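Local coordinates for protein isomerase/lactonizing enzyme (Agrobacterium tumefaciens, PDB 1RVK) that is of unknown function but belongs to the enolase superfamily, whose magnesium-dependent members typically abstract a proton next to a carboxylate, at residues A25-A30 with C139-E144; G135-G140 with K166-H171; G145-P150 with L332-L337; L170-P175 with K184-A189. All coordinates share one frame; numbering follows the deposited sequence.

Overall arrangement
Strand 25-28, in the N-terminal domain, meets the loop after strand 130-137 in interaction 1, which closes a loop of 108 residues. Interaction 2 starts on that same stretch, shares Cys139 and Gly140 with interaction 1, and pairs strand 130-137 with strand 167-171 of the barrel. Interaction 3 then joins residues 145-150, before helix 150-163, to 332-337 at the end of strand 328-333. It crosses interaction 2 along the chain, and interaction 4 is nested inside the long loop it closes. Interaction 4 sets 170-175 against helix 183-197 and shares Leu170 and His171 with interaction 2. Asp141 bonds to both segments of interaction 3, so interactions 1 and 3 adjoin.

Interaction 1 (A25-A30 with C139-E144); sequences AHPGPA and CGDELE
Residues 25-27 and 139-143 form a mixed contact of one side-chain hydrogen bond, one water bridge and a small apolar patch. It joins strand 25-28, in the N-terminal domain, to the loop after barrel strand 130-137. His26 carries the direct bond: its NE2 gives its hydrogen to Gly140 O at 3.2 Å. The oxygen lies near the imidazole plane, but the bond is bent, 136° at the hydrogen, and the nitrogen sits above the carbonyl plane. His26 CD2 lies 4.0 Å from Asp141 CB. One water ties the backbones together. It donates to Ala25 O at 2.7 Å and accepts from Cys139 N at 2.8 Å. Farther on, Pro27 CG rests on Leu143 CD2 at 3.7 Å, the two side chains running alongside each other and pointing opposite ways. Asp141 shapes the loop from within: its OD1 takes the N-H of Leu143 at 3.0 Å, an Asx turn, and also that of Leu147. Its OD2 is bonded to His334. The contact is flanked by strand 17-19, which pairs with strand 25-28, and by the loop after strand 328-333, where His334 and Leu337 touch Pro27.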
loop_
_atom_site.group_PDB
_atom_site.type_symbol
_atom_site.label_atom_id
_atom_site.label_comp_id
_atom_site.label_asym_id
_atom_site.label_seq_id
_atom_site.Cartn_x
_atom_site.Cartn_y
_atom_site.Cartn_z
ATOM N N ALA A 25 -5.179 0.227 -11.586
ATOM C CA ALA A 25 -6.282 -0.717 -11.404
ATOM C C ALA A 25 -7.631 -0.190 -11.875
ATOM O O ALA A 25 -7.936 0.993 -11.735
ATOM C CB ALA A 25 -6.376 -1.126 -9.936
ATOM N N HIS A 26 -8.435 -1.092 -12.431
ATOM C CA HIS A 26 -9.769 -0.766 -12.924
ATOM C C HIS A 26 -10.642 -2.000 -12.816
ATOM O O HIS A 26 -10.142 -3.125 -12.830
ATOM C CB HIS A 26 -9.740 -0.356 -14.397
ATOM C CG HIS A 26 -8.968 0.896 -14.669
ATOM N ND1 HIS A 26 -7.747 0.892 -15.307
ATOM C CD2 HIS A 26 -9.237 2.190 -14.380
ATOM C CE1 HIS A 26 -7.297 2.131 -15.399
ATOM N NE2 HIS A 26 -8.183 2.937 -14.843
ATOM N N PRO A 27 -11.961 -1.810 -12.700
ATOM C CA PRO A 27 -12.842 -2.972 -12.609
ATOM C C PRO A 27 -13.136 -3.445 -14.029
ATOM O O PRO A 27 -13.281 -2.636 -14.947
ATOM C CB PRO A 27 -14.074 -2.411 -11.908
ATOM C CG PRO A 27 -14.150 -1.023 -12.458
ATOM C CD PRO A 27 -12.701 -0.560 -12.445
ATOM N N GLY A 28 -13.205 -4.757 -14.210
ATOM C CA GLY A 28 -13.481 -5.304 -15.522
ATOM C C GLY A 28 -14.170 -6.650 -15.414
ATOM O O GLY A 28 -14.782 -6.956 -14.391
ATOM N N PRO A 29 -14.090 -7.477 -16.461
ATOM C CA PRO A 29 -14.721 -8.799 -16.452
ATOM C C PRO A 29 -14.107 -9.706 -15.392
ATOM O O PRO A 29 -12.937 -9.558 -15.041
ATOM C CB PRO A 29 -14.448 -9.320 -17.858
ATOM C CG PRO A 29 -14.364 -8.068 -18.679
ATOM C CD PRO A 29 -13.556 -7.157 -17.797
ATOM N N ALA A 30 -14.894 -10.638 -14.870
ATOM C CA ALA A 30 -14.354 -11.563 -13.889
ATOM C C ALA A 30 -13.375 -12.439 -14.667
ATOM O O ALA A 30 -13.677 -12.899 -15.774
ATOM C CB ALA A 30 -15.469 -12.413 -13.281
ATOM N N CYS A 139 -8.299 4.747 -9.685
ATOM C CA CYS A 139 -8.035 5.754 -10.704
ATOM C C CYS A 139 -9.283 5.894 -11.566
ATOM O O CYS A 139 -10.077 4.960 -11.673
ATOM C CB CYS A 139 -6.865 5.327 -11.594
ATOM S SG CYS A 139 -5.266 5.286 -10.763
ATOM N N GLY A 140 -9.446 7.055 -12.186
ATOM C CA GLY A 140 -10.606 7.276 -13.030
ATOM C C GLY A 140 -10.647 6.385 -14.258
ATOM O O GLY A 140 -9.628 5.838 -14.686
ATOM N N ASP A 141 -11.834 6.238 -14.833
ATOM C CA ASP A 141 -12.002 5.415 -16.022
ATOM C C ASP A 141 -12.957 6.076 -17.009
ATOM O O ASP A 141 -13.224 7.276 -16.923
ATOM C CB ASP A 141 -12.521 4.020 -15.642
ATOM C CG ASP A 141 -13.741 4.068 -14.734
ATOM O OD1 ASP A 141 -14.709 4.784 -15.063
ATOM O OD2 ASP A 141 -13.736 3.379 -13.691
ATOM N N GLU A 142 -13.451 5.291 -17.958
ATOM C CA GLU A 142 -14.383 5.795 -18.955
ATOM C C GLU A 142 -15.626 4.909 -18.961
ATOM O O GLU A 142 -16.315 4.779 -19.975
ATOM C CB GLU A 142 -13.709 5.822 -20.329
ATOM C CG GLU A 142 -12.566 6.831 -20.403
ATOM C CD GLU A 142 -11.845 6.822 -21.736
ATOM O OE1 GLU A 142 -11.049 5.890 -21.982
ATOM O OE2 GLU A 142 -12.078 7.750 -22.538
ATOM N N LEU A 143 -15.897 4.312 -17.803
ATOM C CA LEU A 143 -17.048 3.433 -17.610
ATOM C C LEU A 143 -18.257 4.238 -17.152
ATOM O O LEU A 143 -18.227 4.880 -16.104
ATOM C CB LEU A 143 -16.731 2.369 -16.554
ATOM C CG LEU A 143 -15.831 1.184 -16.921
ATOM C CD1 LEU A 143 -14.716 1.621 -17.835
ATOM C CD2 LEU A 143 -15.271 0.567 -15.649
ATOM N N GLU A 144 -19.323 4.198 -17.940
ATOM C CA GLU A 144 -20.537 4.928 -17.604
ATOM C C GLU A 144 -21.024 4.519 -16.216
ATOM O O GLU A 144 -21.209 3.333 -15.940
ATOM C CB GLU A 144 -21.612 4.640 -18.652
ATOM C CG GLU A 144 -22.782 5.602 -18.631
ATOM C CD GLU A 144 -23.721 5.382 -19.800
ATOM O OE1 GLU A 144 -23.246 5.399 -20.955
ATOM O OE2 GLU A 144 -24.933 5.196 -19.569
HETATM O O HOH W 1 -6.836 2.326 -9.657
#

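Interaction 2 (G135-G140 with K166-H171); sequences GSIMCG and KGIKLH
His171 reaches across to the end of strand 130-137. Its CB lies 3.1 Å from Ile137 O and also approaches Cys139 N and SG. CG is anti to the carbonyl carbon, which turns the ring toward Ile137 O. ND1 donates to Ile137 O at 2.7 Å, a short but bent bond of 133° at the hydrogen. CE1, next along the ring, has Ser136 OG at 3.2 Å, in the ring plane and at its edge. That hydroxyl is bonded to Glu329. The ring nitrogen thus adds a side-chain bond beyond the three clear backbone bonds.

The ladder itself is parallel, the two strands running 14° apart. Gly135 N bonds to Gly167 O, Lys169 N to Gly135 O, and Ile137 N to Lys169 O at 2.9 Å. The last is almost straight at the oxygen (171°). On the face with Ser136, Lys169 brings CE to 3.5 Å from the serine OG, while NZ makes salt bridges to Glu232 and Glu329. On the side toward helix 150-163, Ile137 CD1 meets Ile168 CG2 at 3.7 Å. It is packed more tightly against Leu170 CD2, at 3.3 Å. The His171 side chain is about 4 Å from the bound magnesium ion at its nearest atom. Strand 130-137, helix 150-163 and strand 167-171 make a beta-alpha-beta unit of the TIM-barrel-like domain. The magnesium site of this barrel, with its three acidic ligands Asp206, Glu232 and Glu258, is typical of the enolase superfamily.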
loop_
_atom_site.group_PDB
_atom_site.type_symbol
_atom_site.label_atom_id
_atom_site.label_comp_id
_atom_site.label_asym_id
_atom_site.label_seq_id
_atom_site.Cartn_x
_atom_site.Cartn_y
_atom_site.Cartn_z
ATOM N N GLY A 135 -11.340 5.762 2.563
ATOM C CA GLY A 135 -11.713 4.991 1.394
ATOM C C GLY A 135 -10.883 5.504 0.238
ATOM O O GLY A 135 -11.055 6.643 -0.185
ATOM N N SER A 136 -9.980 4.664 -0.262
ATOM C CA SER A 136 -9.093 5.034 -1.360
ATOM C C SER A 136 -9.727 4.616 -2.685
ATOM O O SER A 136 -9.777 3.430 -3.012
ATOM C CB SER A 136 -7.738 4.344 -1.165
ATOM O OG SER A 136 -6.692 5.054 -1.801
ATOM N N ILE A 137 -10.203 5.600 -3.441
ATOM C CA ILE A 137 -10.876 5.358 -4.717
ATOM C C ILE A 137 -9.941 5.079 -5.892
ATOM O O ILE A 137 -8.938 5.770 -6.079
ATOM C CB ILE A 137 -11.774 6.557 -5.086
ATOM C CG1 ILE A 137 -12.741 6.850 -3.937
ATOM C CG2 ILE A 137 -12.558 6.251 -6.357
ATOM C CD1 ILE A 137 -13.571 8.105 -4.136
HETATM N N MSE A 138 -10.281 4.064 -6.684
HETATM C CA MSE A 138 -9.487 3.696 -7.860
HETATM C C MSE A 138 -9.317 4.853 -8.836
HETATM O O MSE A 138 -10.098 5.810 -8.832
HETATM C CB MSE A 138 -10.147 2.550 -8.633
HETATM C CG MSE A 138 -10.079 1.187 -7.983
HETATM SE SE MSE A 138 -10.628 -0.195 -9.242
HETATM C CE MSE A 138 -9.955 -1.730 -8.288
ATOM N N CYS A 139 -8.299 4.747 -9.685
ATOM C CA CYS A 139 -8.035 5.754 -10.704
ATOM C C CYS A 139 -9.283 5.894 -11.566
ATOM O O CYS A 139 -10.077 4.960 -11.673
ATOM C CB CYS A 139 -6.865 5.327 -11.594
ATOM S SG CYS A 139 -5.266 5.286 -10.763
ATOM N N GLY A 140 -9.446 7.055 -12.186
ATOM C CA GLY A 140 -10.606 7.276 -13.030
ATOM C C GLY A 140 -10.647 6.385 -14.258
ATOM O O GLY A 140 -9.628 5.838 -14.686
ATOM N N LYS A 166 -14.480 8.065 7.325
ATOM C CA LYS A 166 -14.366 9.442 7.802
ATOM C C LYS A 166 -13.420 10.246 6.909
ATOM O O LYS A 166 -13.297 11.466 7.044
ATOM C CB LYS A 166 -13.861 9.466 9.246
ATOM C CG LYS A 166 -14.895 9.030 10.284
ATOM C CD LYS A 166 -14.300 9.085 11.688
ATOM C CE LYS A 166 -15.372 9.077 12.771
ATOM N NZ LYS A 166 -16.253 7.885 12.730
ATOM N N GLY A 167 -12.756 9.547 5.997
ATOM C CA GLY A 167 -11.838 10.186 5.071
ATOM C C GLY A 167 -11.980 9.524 3.714
ATOM O O GLY A 167 -12.341 8.354 3.637
ATOM N N ILE A 168 -11.703 10.266 2.648
ATOM C CA ILE A 168 -11.814 9.740 1.290
ATOM C C ILE A 168 -10.692 10.292 0.425
ATOM O O ILE A 168 -10.446 11.497 0.434
ATOM C CB ILE A 168 -13.153 10.164 0.640
ATOM C CG1 ILE A 168 -14.320 9.590 1.441
ATOM C CG2 ILE A 168 -13.214 9.679 -0.812
ATOM C CD1 ILE A 168 -15.673 10.132 1.016
ATOM N N LYS A 169 -10.014 9.420 -0.318
ATOM C CA LYS A 169 -8.947 9.881 -1.201
ATOM C C LYS A 169 -9.281 9.555 -2.647
ATOM O O LYS A 169 -9.634 8.422 -2.977
ATOM C CB LYS A 169 -7.599 9.240 -0.851
ATOM C CG LYS A 169 -6.443 9.856 -1.651
ATOM C CD LYS A 169 -5.073 9.371 -1.186
ATOM C CE LYS A 169 -4.750 7.976 -1.708
ATOM N NZ LYS A 169 -3.454 7.477 -1.155
ATOM N N LEU A 170 -9.176 10.551 -3.514
ATOM C CA LEU A 170 -9.455 10.322 -4.922
ATOM C C LEU A 170 -8.177 10.077 -5.698
ATOM O O LEU A 170 -7.164 10.729 -5.451
ATOM C CB LEU A 170 -10.130 11.538 -5.564
ATOM C CG LEU A 170 -11.444 12.146 -5.082
ATOM C CD1 LEU A 170 -11.867 13.197 -6.100
ATOM C CD2 LEU A 170 -12.520 11.082 -4.959
ATOM N N HIS A 171 -8.221 9.110 -6.610
ATOM C CA HIS A 171 -7.114 8.866 -7.529
ATOM C C HIS A 171 -7.858 9.316 -8.782
ATOM O O HIS A 171 -8.900 8.746 -9.109
ATOM C CB HIS A 171 -6.751 7.378 -7.658
ATOM C CG HIS A 171 -5.912 6.852 -6.535
ATOM N ND1 HIS A 171 -6.451 6.380 -5.358
ATOM C CD2 HIS A 171 -4.568 6.717 -6.412
ATOM C CE1 HIS A 171 -5.478 5.975 -4.559
ATOM N NE2 HIS A 171 -4.326 6.169 -5.175
#

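Interaction 3 (G145-P150 with L332-L337); sequences GGLATP and LLHPFL
Pro335 CD lies over one face of the His334 imidazole, offset toward the rim. Leu147 CD1 and Gly146 CA approach obliquely from that same side, and Phe336 N is at the edge, in plane. The Phe336 ring in turn has His334 CE1 3.4 Å above one face, also toward the rim. Residues 334-337 form a type I beta turn just after barrel strand 328-333. Its 4→1 bond runs from Leu337 N to His334 O. The turn packs against the loop leading into helix 150-163. Leu147 CD1 is 3.6 Å from His334 CD2. The Gly146 backbone lies directly against both rings, with Gly146 CA 3.7 Å from His334 CE1 and Gly146 N 3.5 Å from Phe336 CZ. Pro335 CG closes over Gly146 O at 3.7 Å, and this buried oxygen has no polar partner in the model. His334 NE2 is bonded to Asp141. The rotation of the imidazole is therefore fixed at two nitrogens: His334 ND1 also accepts from Phe336 N at 3.0 Å, nearly straight (171°) and in the ring plane.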
loop_
_atom_site.group_PDB
_atom_site.type_symbol
_atom_site.label_atom_id
_atom_site.label_comp_id
_atom_site.label_asym_id
_atom_site.label_seq_id
_atom_site.Cartn_x
_atom_site.Cartn_y
_atom_site.Cartn_z
ATOM N N GLY A 145 -21.214 5.503 -15.341
ATOM C CA GLY A 145 -21.675 5.217 -13.993
ATOM C C GLY A 145 -20.574 4.771 -13.044
ATOM O O GLY A 145 -20.812 4.584 -11.851
ATOM N N GLY A 146 -19.365 4.598 -13.571
ATOM C CA GLY A 146 -18.248 4.182 -12.738
ATOM C C GLY A 146 -17.531 5.398 -12.181
ATOM O O GLY A 146 -17.979 5.991 -11.203
ATOM N N LEU A 147 -16.410 5.755 -12.803
ATOM C CA LEU A 147 -15.631 6.922 -12.400
ATOM C C LEU A 147 -15.249 7.657 -13.683
ATOM O O LEU A 147 -14.094 8.017 -13.899
ATOM C CB LEU A 147 -14.378 6.489 -11.629
ATOM C CG LEU A 147 -14.652 5.824 -10.273
ATOM C CD1 LEU A 147 -13.354 5.311 -9.669
ATOM C CD2 LEU A 147 -15.320 6.824 -9.336
ATOM N N ALA A 148 -16.247 7.886 -14.531
ATOM C CA ALA A 148 -16.030 8.546 -15.815
ATOM C C ALA A 148 -16.153 10.060 -15.770
ATOM O O ALA A 148 -15.544 10.760 -16.577
ATOM C CB ALA A 148 -17.004 7.993 -16.844
ATOM N N THR A 149 -16.937 10.568 -14.828
ATOM C CA THR A 149 -17.155 12.005 -14.723
ATOM C C THR A 149 -16.943 12.536 -13.313
ATOM O O THR A 149 -16.879 11.772 -12.350
ATOM C CB THR A 149 -18.596 12.359 -15.116
ATOM O OG1 THR A 149 -19.483 11.911 -14.085
ATOM C CG2 THR A 149 -18.981 11.674 -16.421
ATOM N N PRO A 150 -16.828 13.867 -13.176
ATOM C CA PRO A 150 -16.637 14.455 -11.848
ATOM C C PRO A 150 -17.812 14.065 -10.958
ATOM O O PRO A 150 -17.645 13.768 -9.776
ATOM C CB PRO A 150 -16.601 15.953 -12.142
ATOM C CG PRO A 150 -15.916 15.998 -13.474
ATOM C CD PRO A 150 -16.619 14.876 -14.231
ATOM N N LEU A 332 -7.919 -0.484 -3.267
ATOM C CA LEU A 332 -8.713 0.546 -3.934
ATOM C C LEU A 332 -10.187 0.184 -4.097
ATOM O O LEU A 332 -10.539 -0.986 -4.276
ATOM C CB LEU A 332 -8.094 0.861 -5.299
ATOM C CG LEU A 332 -6.650 1.363 -5.210
ATOM C CD1 LEU A 332 -6.087 1.596 -6.599
ATOM C CD2 LEU A 332 -6.612 2.644 -4.395
ATOM N N LEU A 333 -11.036 1.209 -4.047
ATOM C CA LEU A 333 -12.490 1.062 -4.140
ATOM C C LEU A 333 -13.097 1.567 -5.449
ATOM O O LEU A 333 -12.566 2.478 -6.089
ATOM C CB LEU A 333 -13.151 1.813 -2.977
ATOM C CG LEU A 333 -13.300 1.210 -1.573
ATOM C CD1 LEU A 333 -12.316 0.093 -1.319
ATOM C CD2 LEU A 333 -13.151 2.327 -0.555
ATOM N N HIS A 334 -14.234 0.983 -5.821
ATOM C CA HIS A 334 -14.942 1.352 -7.042
ATOM C C HIS A 334 -16.411 0.973 -6.868
ATOM O O HIS A 334 -16.727 -0.055 -6.273
ATOM C CB HIS A 334 -14.343 0.611 -8.242
ATOM C CG HIS A 334 -14.803 1.131 -9.570
ATOM N ND1 HIS A 334 -16.069 0.900 -10.064
ATOM C CD2 HIS A 334 -14.172 1.893 -10.496
ATOM C CE1 HIS A 334 -16.198 1.495 -11.235
ATOM N NE2 HIS A 334 -15.061 2.106 -11.521
ATOM N N PRO A 335 -17.329 1.803 -7.379
ATOM C CA PRO A 335 -18.748 1.464 -7.223
ATOM C C PRO A 335 -19.168 0.102 -7.782
ATOM O O PRO A 335 -20.129 -0.494 -7.302
ATOM C CB PRO A 335 -19.469 2.634 -7.903
ATOM C CG PRO A 335 -18.436 3.190 -8.867
ATOM C CD PRO A 335 -17.162 3.093 -8.071
ATOM N N PHE A 336 -18.449 -0.401 -8.779
ATOM C CA PHE A 336 -18.806 -1.691 -9.369
ATOM C C PHE A 336 -18.289 -2.880 -8.573
ATOM O O PHE A 336 -18.676 -4.019 -8.837
ATOM C CB PHE A 336 -18.264 -1.808 -10.799
ATOM C CG PHE A 336 -18.785 -0.764 -11.746
ATOM C CD1 PHE A 336 -19.813 0.096 -11.372
ATOM C CD2 PHE A 336 -18.243 -0.647 -13.023
ATOM C CE1 PHE A 336 -20.293 1.063 -12.256
ATOM C CE2 PHE A 336 -18.715 0.312 -13.911
ATOM C CZ PHE A 336 -19.742 1.168 -13.527
ATOM N N LEU A 337 -17.423 -2.621 -7.598
ATOM C CA LEU A 337 -16.839 -3.699 -6.807
ATOM C C LEU A 337 -17.217 -3.648 -5.330
ATOM O O LEU A 337 -17.453 -2.576 -4.773
ATOM C CB LEU A 337 -15.312 -3.661 -6.939
ATOM C CG LEU A 337 -14.739 -3.661 -8.359
ATOM C CD1 LEU A 337 -13.223 -3.503 -8.307
ATOM C CD2 LEU A 337 -15.120 -4.955 -9.058
#

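Interaction 4 (L170-P175 with K184-A189); sequences LHTWMP and KMDLKA
Trp173 lays the six-membered end of its indole against helix 183-197, where Met185, Asp186 and Ala189 form a shallow hollow. CZ3 is the leading atom. It lies 3.5 Å from Met185 O and 3.8 Å from Ala189 CB, and CH2 beside it also touches that methyl. The Met185 side chain is bent at chi2 and chi3 and curls back, bringing CE over one face of the indole. Asp186 OD2 sits at the ring's edge, in plane, 3.6 Å from Trp173 CE3. Carboxylate and indole are nearly coplanar, 16° apart.

The second bump is Thr172. Its CB presses on Asp186 OD2 at 3.2 Å, while CG2 touches Asp186 CA and Ala189 CB. Its OG1 stands between the backbone N and the carbonyl carbon (chi1 41°), on the side of the carboxylate. Leu170 adds CD1, which lies against the last turn of 184-189, 3.9 Å from Ala189 O. The small Ala189 methyl is thus shared by three side chains.

Two waters lie in the polar part of this interface. One lies within bonding distance of Thr172 OG1, Trp173 O and Asp186 OD1, the other of Trp173 O and Asp186 OD2; not all of these bonds need hold at once. Asp186 OD1 is also bonded to Tyr211. The contact packs the chain leaving strand 167-171 on the helix that leads to strand 202-206. Tyr153 of helix 150-163 meets the indole edge-to-face, and helix 213-224 borders Asp186 through Leu219.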
loop_
_atom_site.group_PDB
_atom_site.type_symbol
_atom_site.label_atom_id
_atom_site.label_comp_id
_atom_site.label_asym_id
_atom_site.label_seq_id
_atom_site.Cartn_x
_atom_site.Cartn_y
_atom_site.Cartn_z
ATOM N N LEU A 170 -9.176 10.551 -3.514
ATOM C CA LEU A 170 -9.455 10.322 -4.922
ATOM C C LEU A 170 -8.177 10.077 -5.698
ATOM O O LEU A 170 -7.164 10.729 -5.451
ATOM C CB LEU A 170 -10.130 11.538 -5.564
ATOM C CG LEU A 170 -11.444 12.146 -5.082
ATOM C CD1 LEU A 170 -11.867 13.197 -6.100
ATOM C CD2 LEU A 170 -12.520 11.082 -4.959
ATOM N N HIS A 171 -8.221 9.110 -6.610
ATOM C CA HIS A 171 -7.114 8.866 -7.529
ATOM C C HIS A 171 -7.858 9.316 -8.782
ATOM O O HIS A 171 -8.900 8.746 -9.109
ATOM C CB HIS A 171 -6.751 7.378 -7.658
ATOM C CG HIS A 171 -5.912 6.852 -6.535
ATOM N ND1 HIS A 171 -6.451 6.380 -5.358
ATOM C CD2 HIS A 171 -4.568 6.717 -6.412
ATOM C CE1 HIS A 171 -5.478 5.975 -4.559
ATOM N NE2 HIS A 171 -4.326 6.169 -5.175
ATOM N N THR A 172 -7.365 10.343 -9.466
ATOM C CA THR A 172 -8.066 10.825 -10.647
ATOM C C THR A 172 -7.649 10.165 -11.961
ATOM O O THR A 172 -6.978 9.133 -11.952
ATOM C CB THR A 172 -7.980 12.367 -10.732
ATOM O OG1 THR A 172 -6.661 12.804 -10.378
ATOM C CG2 THR A 172 -8.980 12.991 -9.763
ATOM N N TRP A 173 -8.056 10.747 -13.085
ATOM C CA TRP A 173 -7.773 10.171 -14.404
ATOM C C TRP A 173 -6.325 10.209 -14.876
ATOM O O TRP A 173 -5.650 11.237 -14.789
ATOM C CB TRP A 173 -8.658 10.840 -15.453
ATOM C CG TRP A 173 -10.122 10.674 -15.188
ATOM C CD1 TRP A 173 -10.918 9.631 -15.578
ATOM C CD2 TRP A 173 -10.967 11.580 -14.472
ATOM N NE1 TRP A 173 -12.209 9.836 -15.149
ATOM C CE2 TRP A 173 -12.267 11.023 -14.466
ATOM C CE3 TRP A 173 -10.754 12.810 -13.833
ATOM C CZ2 TRP A 173 -13.351 11.653 -13.845
ATOM C CZ3 TRP A 173 -11.834 13.439 -13.214
ATOM C CH2 TRP A 173 -13.116 12.856 -13.226
HETATM N N MSE A 174 -5.869 9.079 -15.409
HETATM C CA MSE A 174 -4.504 8.951 -15.902
HETATM C C MSE A 174 -4.471 8.125 -17.185
HETATM O O MSE A 174 -5.321 7.260 -17.398
HETATM C CB MSE A 174 -3.638 8.261 -14.843
HETATM C CG MSE A 174 -3.675 8.927 -13.475
HETATM SE SE MSE A 174 -2.545 8.017 -12.197
HETATM C CE MSE A 174 -3.395 8.624 -10.577
ATOM N N PRO A 175 -3.496 8.388 -18.069
ATOM C CA PRO A 175 -3.467 7.576 -19.289
ATOM C C PRO A 175 -3.271 6.114 -18.873
ATOM O O PRO A 175 -2.745 5.838 -17.796
ATOM C CB PRO A 175 -2.279 8.149 -20.064
ATOM C CG PRO A 175 -1.413 8.754 -18.994
ATOM C CD PRO A 175 -2.412 9.383 -18.061
ATOM N N LYS A 184 -7.959 20.473 -15.031
ATOM C CA LYS A 184 -9.299 21.003 -14.828
ATOM C C LYS A 184 -10.296 19.911 -14.456
ATOM O O LYS A 184 -11.151 20.124 -13.601
ATOM C CB LYS A 184 -9.775 21.754 -16.072
ATOM C CG LYS A 184 -9.055 23.075 -16.274
ATOM C CD LYS A 184 -9.583 23.824 -17.483
ATOM C CE LYS A 184 -8.908 25.182 -17.616
ATOM N NZ LYS A 184 -7.429 25.056 -17.753
HETATM N N MSE A 185 -10.188 18.748 -15.093
HETATM C CA MSE A 185 -11.091 17.641 -14.793
HETATM C C MSE A 185 -10.842 17.139 -13.377
HETATM O O MSE A 185 -11.784 16.879 -12.629
HETATM C CB MSE A 185 -10.894 16.490 -15.787
HETATM C CG MSE A 185 -11.506 16.729 -17.156
HETATM SE SE MSE A 185 -13.442 16.877 -17.079
HETATM C CE MSE A 185 -13.881 15.010 -16.986
ATOM N N ASP A 186 -9.570 17.002 -13.012
ATOM C CA ASP A 186 -9.212 16.544 -11.674
ATOM C C ASP A 186 -9.826 17.462 -10.620
ATOM O O ASP A 186 -10.378 16.998 -9.620
ATOM C CB ASP A 186 -7.687 16.527 -11.512
ATOM C CG ASP A 186 -7.019 15.462 -12.362
ATOM O OD1 ASP A 186 -5.767 15.414 -12.380
ATOM O OD2 ASP A 186 -7.737 14.668 -13.006
ATOM N N LEU A 187 -9.730 18.769 -10.844
ATOM C CA LEU A 187 -10.281 19.731 -9.897
ATOM C C LEU A 187 -11.802 19.657 -9.835
ATOM O O LEU A 187 -12.384 19.864 -8.773
ATOM C CB LEU A 187 -9.838 21.153 -10.251
ATOM C CG LEU A 187 -8.388 21.492 -9.892
ATOM C CD1 LEU A 187 -8.016 22.862 -10.440
ATOM C CD2 LEU A 187 -8.227 21.454 -8.383
ATOM N N LYS A 188 -12.445 19.368 -10.965
ATOM C CA LYS A 188 -13.904 19.254 -10.977
ATOM C C LYS A 188 -14.334 18.064 -10.132
ATOM O O LYS A 188 -15.352 18.114 -9.443
ATOM C CB LYS A 188 -14.442 19.065 -12.395
ATOM C CG LYS A 188 -14.416 20.309 -13.270
ATOM C CD LYS A 188 -15.290 20.097 -14.499
ATOM C CE LYS A 188 -14.983 21.097 -15.602
ATOM N NZ LYS A 188 -13.663 20.818 -16.244
ATOM N N ALA A 189 -13.563 16.983 -10.198
ATOM C CA ALA A 189 -13.875 15.792 -9.416
ATOM C C ALA A 189 -13.746 16.125 -7.936
ATOM O O ALA A 189 -14.608 15.775 -7.132
ATOM C CB ALA A 189 -12.928 14.659 -9.780
HETATM O O HOH W 2 -5.133 12.920 -12.561
HETATM O O HOH W 3 -6.902 13.664 -15.369
#